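Local coordinates for protein N-acyl-D-glutamate deacylase (Bordetella bronchiseptica, PDB 3GIP) that catalyses the zinc-dependent hydrolysis of N-acyl-D-glutamate to D-glutamate and a carboxylic acid, as a member of the amidohydrolase superfamily, at residues A102-P105 with G106-A109; I290-P293 with E294-E297; G315-L318 with A319-A322. All blocks are in the same frame, centred on the assembly; numbering follows the deposited sequence.

Contact 1 (A102-P105 with G106-A109); sequences APLP and GNTA
Leu104 and Asn107 close a type II beta turn at the surface, with Pro105 and Gly106 at its two corners. The turn lies in the long loop that runs from strand 87-92 to helix 124-133 in the TIM-barrel fold of this amidohydrolase. Its closing bond runs from Asn107 N to Leu104 O at 2.9 Å. Pro105 has the negative phi of the first corner, -54°, and Gly106 the positive phi of the second, 93°, a conformation that glycine reaches easily and that belongs to the second corner of a type II turn.

The side chains of Leu104 and Asn107 leave the turn side by side and point the same way. In each, CG is anti to the carbonyl carbon, and the matching first torsions set the two side chains on the same side of the turn. The amide nitrogen lies alongside the leucine, with Asn107 ND2 3.7 Å from Leu104 CB. That nitrogen also donates to the carbonyls of Leu151 and Met154, tying the turn to the end of helix 146-153, while the backbone of Leu104 bonds to Leu151 as well. One residue earlier, Pro103 CB rests 3.5 Å from Asn107 O. At the other end of the amide, a water bridges the turn, giving one hydrogen to Pro105 O at 2.6 Å and the other to Asn107 OD1 at 3.0 Å.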
loop_
_atom_site.group_PDB
_atom_site.type_symbol
_atom_site.label_atom_id
_atom_site.label_comp_id
_atom_site.label_asym_id
_atom_site.label_seq_id
_atom_site.Cartn_x
_atom_site.Cartn_y
_atom_site.Cartn_z
ATOM N N ALA A 102 -7.161 11.916 -15.349
ATOM C CA ALA A 102 -8.114 11.110 -16.098
ATOM C C ALA A 102 -7.589 10.762 -17.488
ATOM O O ALA A 102 -6.902 11.563 -18.128
ATOM C CB ALA A 102 -9.444 11.855 -16.210
ATOM N N PRO A 103 -7.902 9.555 -17.973
ATOM C CA PRO A 103 -7.450 9.133 -19.300
ATOM C C PRO A 103 -8.202 9.882 -20.387
ATOM O O PRO A 103 -9.267 10.452 -20.138
ATOM C CB PRO A 103 -7.782 7.646 -19.314
ATOM C CG PRO A 103 -9.038 7.595 -18.505
ATOM C CD PRO A 103 -8.694 8.489 -17.330
ATOM N N LEU A 104 -7.642 9.889 -21.588
ATOM C CA LEU A 104 -8.298 10.535 -22.719
ATOM C C LEU A 104 -9.542 9.699 -22.998
ATOM O O LEU A 104 -9.564 8.502 -22.718
ATOM C CB LEU A 104 -7.384 10.521 -23.943
ATOM C CG LEU A 104 -6.173 11.460 -23.912
ATOM C CD1 LEU A 104 -5.199 11.070 -25.007
ATOM C CD2 LEU A 104 -6.643 12.907 -24.082
ATOM N N PRO A 105 -10.598 10.318 -23.544
ATOM C CA PRO A 105 -11.821 9.565 -23.837
ATOM C C PRO A 105 -11.530 8.343 -24.703
ATOM O O PRO A 105 -10.883 8.450 -25.742
ATOM C CB PRO A 105 -12.688 10.588 -24.563
ATOM C CG PRO A 105 -12.254 11.888 -23.953
ATOM C CD PRO A 105 -10.749 11.738 -23.906
ATOM N N GLY A 106 -12.005 7.181 -24.266
ATOM C CA GLY A 106 -11.779 5.970 -25.033
ATOM C C GLY A 106 -10.538 5.195 -24.627
ATOM O O GLY A 106 -10.382 4.036 -25.012
ATOM N N ASN A 107 -9.648 5.828 -23.870
ATOM C CA ASN A 107 -8.433 5.160 -23.413
ATOM C C ASN A 107 -8.722 4.454 -22.100
ATOM O O ASN A 107 -9.238 5.056 -21.161
ATOM C CB ASN A 107 -7.294 6.165 -23.207
ATOM C CG ASN A 107 -6.552 6.485 -24.491
ATOM O OD1 ASN A 107 -6.856 5.944 -25.553
ATOM N ND2 ASN A 107 -5.563 7.368 -24.395
ATOM N N THR A 108 -8.394 3.171 -22.035
ATOM C CA THR A 108 -8.634 2.415 -20.818
ATOM C C THR A 108 -7.545 1.379 -20.592
ATOM O O THR A 108 -6.690 1.159 -21.448
ATOM C CB THR A 108 -9.988 1.695 -20.877
ATOM O OG1 THR A 108 -10.243 1.059 -19.618
ATOM C CG2 THR A 108 -9.982 0.648 -21.981
ATOM N N ALA A 109 -7.587 0.747 -19.426
ATOM C CA ALA A 109 -6.619 -0.280 -19.074
ATOM C C ALA A 109 -7.271 -1.231 -18.081
ATOM O O ALA A 109 -7.978 -0.800 -17.173
ATOM C CB ALA A 109 -5.377 0.354 -18.459
HETATM O O HOH W 1 -9.195 7.099 -27.122
#

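Contact 2 (I290-P293 with E294-E297); sequences ILIP and ERAE. With FMT (formic acid), chain E.
Ile292 lies against Arg295 at the start of a short 3-10 turn, in the loop joining strands 287-290 and 303-307. Two backbone bonds make the turn: Arg295 N donates to Ile292 O at 2.9 Å, and Ala296 N to Pro293 O at 3.0 Å. Proline has no N-H to offer, so Pro293 opens the turn without leaving a donor to satisfy. Around the turn, Tyr343 OH bonds both Ile292 N and Ile290 O, and Ala296 O bonds to Lys329.

The arginine side chain runs out straight from CG to NE and passes under the isoleucine. Ile292 CD1 sits over the centre of one guanidinium face, 3.5 Å from Arg295 CZ, while a formate, probably from the crystallisation liquor, lies at the edge of the group, near its plane. It takes two nearly straight bonds: Arg295 NH1 to O1 of the formate at 2.7 Å, and Arg295 NH2 to its O2 at 2.9 Å. Ser287 holds the same formate, and Tyr343 makes a cation-pi contact with Arg295. The bend of the glutamate chain at chi2 (93°) carries Glu294 OE1 back to 3.3 Å from Ile292 CG2.

With the side chain of Arg295 about 9 Å from the zinc ion, this bidentate pair of bonds is consistent with a place for a substrate carboxylate.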
loop_
_atom_site.group_PDB
_atom_site.type_symbol
_atom_site.label_atom_id
_atom_site.label_comp_id
_atom_site.label_asym_id
_atom_site.label_seq_id
_atom_site.Cartn_x
_atom_site.Cartn_y
_atom_site.Cartn_z
ATOM N N ILE A 290 -5.763 -8.686 -11.665
ATOM C CA ILE A 290 -6.666 -9.047 -12.744
ATOM C C ILE A 290 -6.413 -10.476 -13.215
ATOM O O ILE A 290 -5.306 -11.004 -13.071
ATOM C CB ILE A 290 -6.502 -8.086 -13.935
ATOM C CG1 ILE A 290 -5.053 -8.103 -14.428
ATOM C CG2 ILE A 290 -6.892 -6.683 -13.505
ATOM C CD1 ILE A 290 -4.806 -7.250 -15.667
ATOM N N LEU A 291 -7.449 -11.106 -13.756
ATOM C CA LEU A 291 -7.318 -12.463 -14.263
ATOM C C LEU A 291 -6.533 -12.400 -15.565
ATOM O O LEU A 291 -6.879 -11.643 -16.478
ATOM C CB LEU A 291 -8.693 -13.091 -14.509
ATOM C CG LEU A 291 -8.675 -14.510 -15.087
ATOM C CD1 LEU A 291 -7.949 -15.451 -14.137
ATOM C CD2 LEU A 291 -10.102 -14.985 -15.304
ATOM N N ILE A 292 -5.473 -13.195 -15.642
ATOM C CA ILE A 292 -4.608 -13.234 -16.816
ATOM C C ILE A 292 -4.680 -14.622 -17.448
ATOM O O ILE A 292 -4.133 -15.586 -16.920
ATOM C CB ILE A 292 -3.160 -12.903 -16.402
ATOM C CG1 ILE A 292 -3.124 -11.509 -15.767
ATOM C CG2 ILE A 292 -2.237 -12.973 -17.608
ATOM C CD1 ILE A 292 -1.848 -11.197 -15.017
ATOM N N PRO A 293 -5.372 -14.740 -18.592
ATOM C CA PRO A 293 -5.514 -16.025 -19.281
ATOM C C PRO A 293 -4.204 -16.752 -19.572
ATOM O O PRO A 293 -4.165 -17.982 -19.594
ATOM C CB PRO A 293 -6.265 -15.649 -20.556
ATOM C CG PRO A 293 -7.118 -14.508 -20.106
ATOM C CD PRO A 293 -6.142 -13.691 -19.283
ATOM N N GLU A 294 -3.134 -15.993 -19.787
ATOM C CA GLU A 294 -1.838 -16.588 -20.085
ATOM C C GLU A 294 -1.275 -17.402 -18.923
ATOM O O GLU A 294 -0.297 -18.132 -19.090
ATOM C CB GLU A 294 -0.835 -15.504 -20.489
ATOM C CG GLU A 294 -1.229 -14.722 -21.739
ATOM C CD GLU A 294 -2.001 -13.451 -21.423
ATOM O OE1 GLU A 294 -3.060 -13.531 -20.768
ATOM O OE2 GLU A 294 -1.544 -12.363 -21.836
ATOM N N ARG A 295 -1.890 -17.276 -17.749
ATOM C CA ARG A 295 -1.444 -18.009 -16.562
ATOM C C ARG A 295 -2.295 -19.253 -16.320
ATOM O O ARG A 295 -2.002 -20.050 -15.426
ATOM C CB ARG A 295 -1.519 -17.112 -15.322
ATOM C CG ARG A 295 -0.575 -15.922 -15.336
ATOM C CD ARG A 295 -0.730 -15.113 -14.062
ATOM N NE ARG A 295 0.164 -13.959 -14.013
ATOM C CZ ARG A 295 0.259 -13.139 -12.972
ATOM N NH1 ARG A 295 -0.484 -13.347 -11.894
ATOM N NH2 ARG A 295 1.097 -12.110 -13.004
ATOM N N ALA A 296 -3.342 -19.419 -17.123
ATOM C CA ALA A 296 -4.258 -20.547 -16.979
ATOM C C ALA A 296 -3.579 -21.912 -16.912
ATOM O O ALA A 296 -4.037 -22.801 -16.189
ATOM C CB ALA A 296 -5.278 -20.532 -18.115
ATOM N N GLU A 297 -2.493 -22.083 -17.660
ATOM C CA GLU A 297 -1.785 -23.358 -17.676
ATOM C C GLU A 297 -0.410 -23.306 -17.014
ATOM O O GLU A 297 0.393 -24.225 -17.184
ATOM C CB GLU A 297 -1.621 -23.857 -19.115
ATOM C CG GLU A 297 -2.920 -24.166 -19.858
ATOM C CD GLU A 297 -3.762 -25.231 -19.178
ATOM O OE1 GLU A 297 -3.197 -26.084 -18.459
ATOM O OE2 GLU A 297 -4.994 -25.226 -19.378
HETATM C C FMT E . 0.644 -10.839 -9.624
HETATM O O1 FMT E . 0.002 -11.860 -9.645
HETATM O O2 FMT E . 1.066 -10.299 -10.774
#

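Contact 3 (G315-L318 with A319-A322); sequences GEYL and ADIA
Tyr317 and Asp320 meet at the N-terminus of helix 318-325, where Tyr317 holds the N-cap position. Gly315 leads up to the helix with a positive phi, and its backbone, like that of Glu316, is bonded to Ile304 of strand 303-307. Glu316 then turns its side chain across Ile321 at about a right angle, Glu316 OE1 coming to 3.5 Å from Ile321 CG1, while the same oxygen forms a salt bridge with Arg324 further along the helix.

At Tyr317 the backbone oxygen starts the helical bonding. It accepts from Ile321 N at 3.0 Å, and more weakly from Asp320 N. With Tyr317 CG anti to the carbonyl carbon (chi1 -72°), the tyrosine side chain runs beside that of Asp320. Asp320 OD2 lies near the ring plane, 3.6 Å from Tyr317 CD2, and the carboxylate is turned 80° from the ring. The phenol OH is bonded to Arg303. Leu318 turns its side chain away from residues 319-322, into packing against Ile302 and helix 329-336, and its carbonyl oxygen accepts from Ala322 N at 2.9 Å.

A water links Tyr317 and Asp320: it donates to Asp320 OD2 at 2.7 Å and accepts from Tyr317 N at 2.9 Å.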
loop_
_atom_site.group_PDB
_atom_site.type_symbol
_atom_site.label_atom_id
_atom_site.label_comp_id
_atom_site.label_asym_id
_atom_site.label_seq_id
_atom_site.Cartn_x
_atom_site.Cartn_y
_atom_site.Cartn_z
ATOM N N GLY A 315 -14.840 -16.830 -5.930
ATOM C CA GLY A 315 -14.544 -17.862 -4.949
ATOM C C GLY A 315 -14.272 -19.233 -5.535
ATOM O O GLY A 315 -13.831 -20.145 -4.827
ATOM N N GLU A 316 -14.518 -19.382 -6.832
ATOM C CA GLU A 316 -14.319 -20.659 -7.510
ATOM C C GLU A 316 -12.961 -20.789 -8.198
ATOM O O GLU A 316 -12.331 -19.792 -8.551
ATOM C CB GLU A 316 -15.438 -20.873 -8.539
ATOM C CG GLU A 316 -16.823 -20.934 -7.909
ATOM C CD GLU A 316 -17.948 -21.119 -8.919
ATOM O OE1 GLU A 316 -17.678 -21.183 -10.135
ATOM O OE2 GLU A 316 -19.118 -21.199 -8.483
ATOM N N TYR A 317 -12.512 -22.031 -8.368
ATOM C CA TYR A 317 -11.246 -22.323 -9.035
ATOM C C TYR A 317 -11.455 -22.329 -10.542
ATOM O O TYR A 317 -12.451 -22.870 -11.035
ATOM C CB TYR A 317 -10.719 -23.706 -8.638
ATOM C CG TYR A 317 -10.197 -23.818 -7.229
ATOM C CD1 TYR A 317 -9.164 -22.999 -6.778
ATOM C CD2 TYR A 317 -10.711 -24.776 -6.354
ATOM C CE1 TYR A 317 -8.648 -23.129 -5.487
ATOM C CE2 TYR A 317 -10.204 -24.915 -5.059
ATOM C CZ TYR A 317 -9.174 -24.089 -4.637
ATOM O OH TYR A 317 -8.668 -24.220 -3.364
ATOM N N LEU A 318 -10.505 -21.748 -11.271
ATOM C CA LEU A 318 -10.581 -21.703 -12.726
ATOM C C LEU A 318 -10.735 -23.106 -13.314
ATOM O O LEU A 318 -11.490 -23.305 -14.264
ATOM C CB LEU A 318 -9.326 -21.037 -13.300
ATOM C CG LEU A 318 -9.230 -20.940 -14.828
ATOM C CD1 LEU A 318 -10.359 -20.064 -15.352
ATOM C CD2 LEU A 318 -7.876 -20.366 -15.225
ATOM N N ALA A 319 -10.023 -24.082 -12.754
ATOM C CA ALA A 319 -10.112 -25.448 -13.263
ATOM C C ALA A 319 -11.506 -26.043 -13.092
ATOM O O ALA A 319 -11.966 -26.797 -13.949
ATOM C CB ALA A 319 -9.075 -26.339 -12.581
ATOM N N ASP A 320 -12.176 -25.710 -11.990
ATOM C CA ASP A 320 -13.523 -26.222 -11.740
ATOM C C ASP A 320 -14.514 -25.570 -12.693
ATOM O O ASP A 320 -15.433 -26.222 -13.189
ATOM C CB ASP A 320 -13.965 -25.945 -10.296
ATOM C CG ASP A 320 -13.226 -26.791 -9.279
ATOM O OD1 ASP A 320 -12.560 -27.774 -9.675
ATOM O OD2 ASP A 320 -13.325 -26.479 -8.073
ATOM N N ILE A 321 -14.330 -24.276 -12.938
ATOM C CA ILE A 321 -15.210 -23.547 -13.841
ATOM C C ILE A 321 -15.076 -24.129 -15.245
ATOM O O ILE A 321 -16.074 -24.432 -15.902
ATOM C CB ILE A 321 -14.843 -22.053 -13.874
ATOM C CG1 ILE A 321 -15.068 -21.438 -12.492
ATOM C CG2 ILE A 321 -15.686 -21.335 -14.928
ATOM C CD1 ILE A 321 -14.483 -20.039 -12.331
ATOM N N ALA A 322 -13.836 -24.295 -15.696
ATOM C CA ALA A 322 -13.572 -24.844 -17.022
ATOM C C ALA A 322 -14.169 -26.238 -17.183
ATOM O O ALA A 322 -14.792 -26.547 -18.199
ATOM C CB ALA A 322 -12.071 -24.883 -17.277
HETATM O O HOH W 2 -14.450 -24.036 -7.541
#

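How the contacts relate
All three are local contacts within one continuous stretch: a type II turn, a 3-10 turn and a helix start. Contacts 1 and 2 lie at the surface, whereas contact 3 is partly buried. Contacts 2 and 3 belong to one neighbourhood, the 287-343 region with its small antiparallel sheet and helix 329-336, and they touch where Ala296 CB packs 3.9 Å from Leu318 CD2. Contact 1 belongs to another loop, its nearest atoms about 7 Å from contact 2 and about 19 Å from contact 3. A water bridges polar atoms in contacts 1 and 3; in contact 2 the arginine's polar end reaches a bound formate instead.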